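Aminotransferase (Paracoccus denitrificans, PDB 4GRX) probably transfers amino groups from amines or omega-amino acids to keto acids, using pyridoxal phosphate as a class III transaminase. Local coordinates at residues Gly50-Ile53 against Arg59-Leu62. Numbering follows the deposited sequence.
Sequences GPYI and RRYL
Tyr52 is held between Arg60 and Leu62. Its CB sits over one face of the Arg60 guanidinium and near Tyr61 O. With CG beside the backbone N (chi1 -62°), CG and CD1 lie under NH2 of Arg60, CD1 3.6 Å from it; CD2 lies against Arg60 NE and near Tyr61 O, while CE2 meets CB of Leu62 at 3.8 Å. Across the ring from the arginine, Leu62 CD1 makes a CH-pi contact, 4.3 Å from the Tyr52 centroid. The cation-pi partner, Arg60 CZ, is 4.5 Å from that centroid, its guanidinium plane turned 36° from the ring; Glu49 takes its NH1 in a salt bridge. At the tip, Tyr52 OH hydrogen-bonds Glu448 of helix 443-463. Strands 52-55 and 60-63 form a beta hairpin, flanked in a small mixed sheet by strands 43-49 and 424-425, with Tyr52 and Leu62 an antiparallel non-hydrogen-bonded pair. Cutting Tyr52 back to alanine would probably leave the Arg60 guanidinium and Leu62 CD1 without the ring that separates them, and Glu448 without its hydroxyl partner. Ile53 and Tyr61 are the hydrogen-bonded pair: Ile53 N donates to Tyr61 O (2.9 Å), and Tyr61 N to Ile53 O, nearly straight at 170°. On the sheet face opposite Tyr52 and Leu62, Ile53 CG1 packs 4.0 Å from Tyr61 CB.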
ATOM      1  N   GLY A  50      16.603  10.843  19.624  1.00 32.72           N
ATOM      2  CA  GLY A  50      16.878   9.482  20.007  1.00 32.40           C
ATOM      3  C   GLY A  50      15.545   8.761  20.071  1.00 30.73           C
ATOM      4  O   GLY A  50      14.736   8.870  19.146  1.00 29.48           O
ATOM      5  N   PRO A  51      15.299   8.034  21.174  1.00 30.86           N
ATOM      6  CA  PRO A  51      14.047   7.296  21.359  1.00 29.41           C
ATOM      7  C   PRO A  51      12.928   8.140  21.977  1.00 29.08           C
ATOM      8  O   PRO A  51      11.932   7.596  22.457  1.00 28.84           O
ATOM      9  CB  PRO A  51      14.461   6.167  22.296  1.00 30.19           C
ATOM     10  CG  PRO A  51      15.592   6.738  23.098  1.00 31.97           C
ATOM     11  CD  PRO A  51      16.250   7.811  22.279  1.00 32.32           C
ATOM     12  N   TYR A  52      13.084   9.458  21.942  1.00 29.41           N
ATOM     13  CA  TYR A  52      12.085  10.375  22.490  1.00 29.14           C
ATOM     14  C   TYR A  52      11.313  11.099  21.413  1.00 28.16           C
ATOM     15  O   TYR A  52      11.870  11.461  20.382  1.00 27.99           O
ATOM     16  CB  TYR A  52      12.733  11.420  23.391  1.00 30.47           C
ATOM     17  CG  TYR A  52      13.427  10.854  24.587  1.00 31.40           C
ATOM     18  CD1 TYR A  52      14.785  10.539  24.539  1.00 32.32           C
ATOM     19  CD2 TYR A  52      12.731  10.626  25.762  1.00 31.61           C
ATOM     20  CE1 TYR A  52      15.427  10.004  25.633  1.00 33.62           C
ATOM     21  CE2 TYR A  52      13.361  10.094  26.864  1.00 33.03           C
ATOM     22  CZ  TYR A  52      14.710   9.794  26.794  1.00 34.02           C
ATOM     23  OH  TYR A  52      15.330   9.273  27.886  1.00 35.55           O
ATOM     24  N   ILE A  53      10.023  11.292  21.673  1.00 27.72           N
ATOM     25  CA  ILE A  53       9.182  12.187  20.884  1.00 27.34           C
ATOM     26  C   ILE A  53       8.751  13.359  21.771  1.00 28.52           C
ATOM     27  O   ILE A  53       8.797  13.277  23.015  1.00 29.29           O
ATOM     28  CB  ILE A  53       7.966  11.467  20.250  1.00 26.08           C
ATOM     29  CG1 ILE A  53       6.986  10.974  21.329  1.00 26.01           C
ATOM     30  CG2 ILE A  53       8.426  10.319  19.343  1.00 25.29           C
ATOM     31  CD1 ILE A  53       5.688  10.411  20.792  1.00 24.66           C
ATOM     32  N   ARG A  59       5.628  18.674  25.645  1.00 40.27           N
ATOM     33  CA  ARG A  59       5.674  17.496  26.505  1.00 41.10           C
ATOM     34  C   ARG A  59       6.441  16.369  25.817  1.00 38.44           C
ATOM     35  O   ARG A  59       6.208  16.072  24.654  1.00 37.15           O
ATOM     36  CB  ARG A  59       4.266  17.057  26.923  1.00 43.88           C
ATOM     37  CG  ARG A  59       4.220  16.365  28.284  1.00 48.92           C
ATOM     38  CD  ARG A  59       2.844  15.790  28.609  1.00 52.49           C
ATOM     39  NE  ARG A  59       1.890  16.819  29.042  1.00 57.27           N
ATOM     40  CZ  ARG A  59       0.962  17.397  28.270  1.00 57.86           C
ATOM     41  NH1 ARG A  59       0.822  17.068  26.980  1.00 55.49           N
ATOM     42  NH2 ARG A  59       0.160  18.316  28.805  1.00 59.12           N
ATOM     43  N   ARG A  60       7.355  15.749  26.549  1.00 37.98           N
ATOM     44  CA  ARG A  60       8.328  14.827  25.976  1.00 36.73           C
ATOM     45  C   ARG A  60       8.084  13.398  26.472  1.00 35.36           C
ATOM     46  O   ARG A  60       7.784  13.192  27.644  1.00 36.23           O
ATOM     47  CB  ARG A  60       9.732  15.337  26.332  1.00 38.71           C
ATOM     48  CG  ARG A  60      10.921  14.474  25.959  1.00 39.20           C
ATOM     49  CD  ARG A  60      12.148  14.960  26.731  1.00 41.65           C
ATOM     50  NE  ARG A  60      13.371  14.302  26.278  1.00 42.13           N
ATOM     51  CZ  ARG A  60      14.153  14.753  25.297  1.00 42.40           C
ATOM     52  NH1 ARG A  60      13.854  15.886  24.663  1.00 42.44           N
ATOM     53  NH2 ARG A  60      15.238  14.066  24.950  1.00 42.32           N
ATOM     54  N   TYR A  61       8.193  12.425  25.570  1.00 33.39           N
ATOM     55  CA  TYR A  61       7.882  11.018  25.875  1.00 32.40           C
ATOM     56  C   TYR A  61       8.953  10.041  25.358  1.00 32.17           C
ATOM     57  O   TYR A  61       9.477  10.199  24.251  1.00 31.39           O
ATOM     58  CB  TYR A  61       6.533  10.594  25.279  1.00 30.35           C
ATOM     59  CG  TYR A  61       5.383  11.593  25.381  1.00 30.04           C
ATOM     60  CD1 TYR A  61       5.306  12.697  24.523  1.00 29.37           C
ATOM     61  CD2 TYR A  61       4.336  11.400  26.298  1.00 30.11           C
ATOM     62  CE1 TYR A  61       4.245  13.586  24.594  1.00 29.18           C
ATOM     63  CE2 TYR A  61       3.277  12.294  26.378  1.00 29.89           C
ATOM     64  CZ  TYR A  61       3.237  13.382  25.524  1.00 29.48           C
ATOM     65  OH  TYR A  61       2.195  14.275  25.596  1.00 29.57           O
ATOM     66  N   LEU A  62       9.252   9.016  26.153  1.00 32.77           N
ATOM     67  CA  LEU A  62      10.073   7.899  25.696  1.00 32.55           C
ATOM     68  C   LEU A  62       9.210   6.860  24.967  1.00 31.44           C
ATOM     69  O   LEU A  62       8.465   6.115  25.598  1.00 31.64           O
ATOM     70  CB  LEU A  62      10.796   7.276  26.885  1.00 33.71           C
ATOM     71  CG  LEU A  62      11.634   6.022  26.676  1.00 33.83           C
ATOM     72  CD1 LEU A  62      12.731   6.265  25.652  1.00 33.61           C
ATOM     73  CD2 LEU A  62      12.217   5.582  28.013  1.00 35.58           C
TER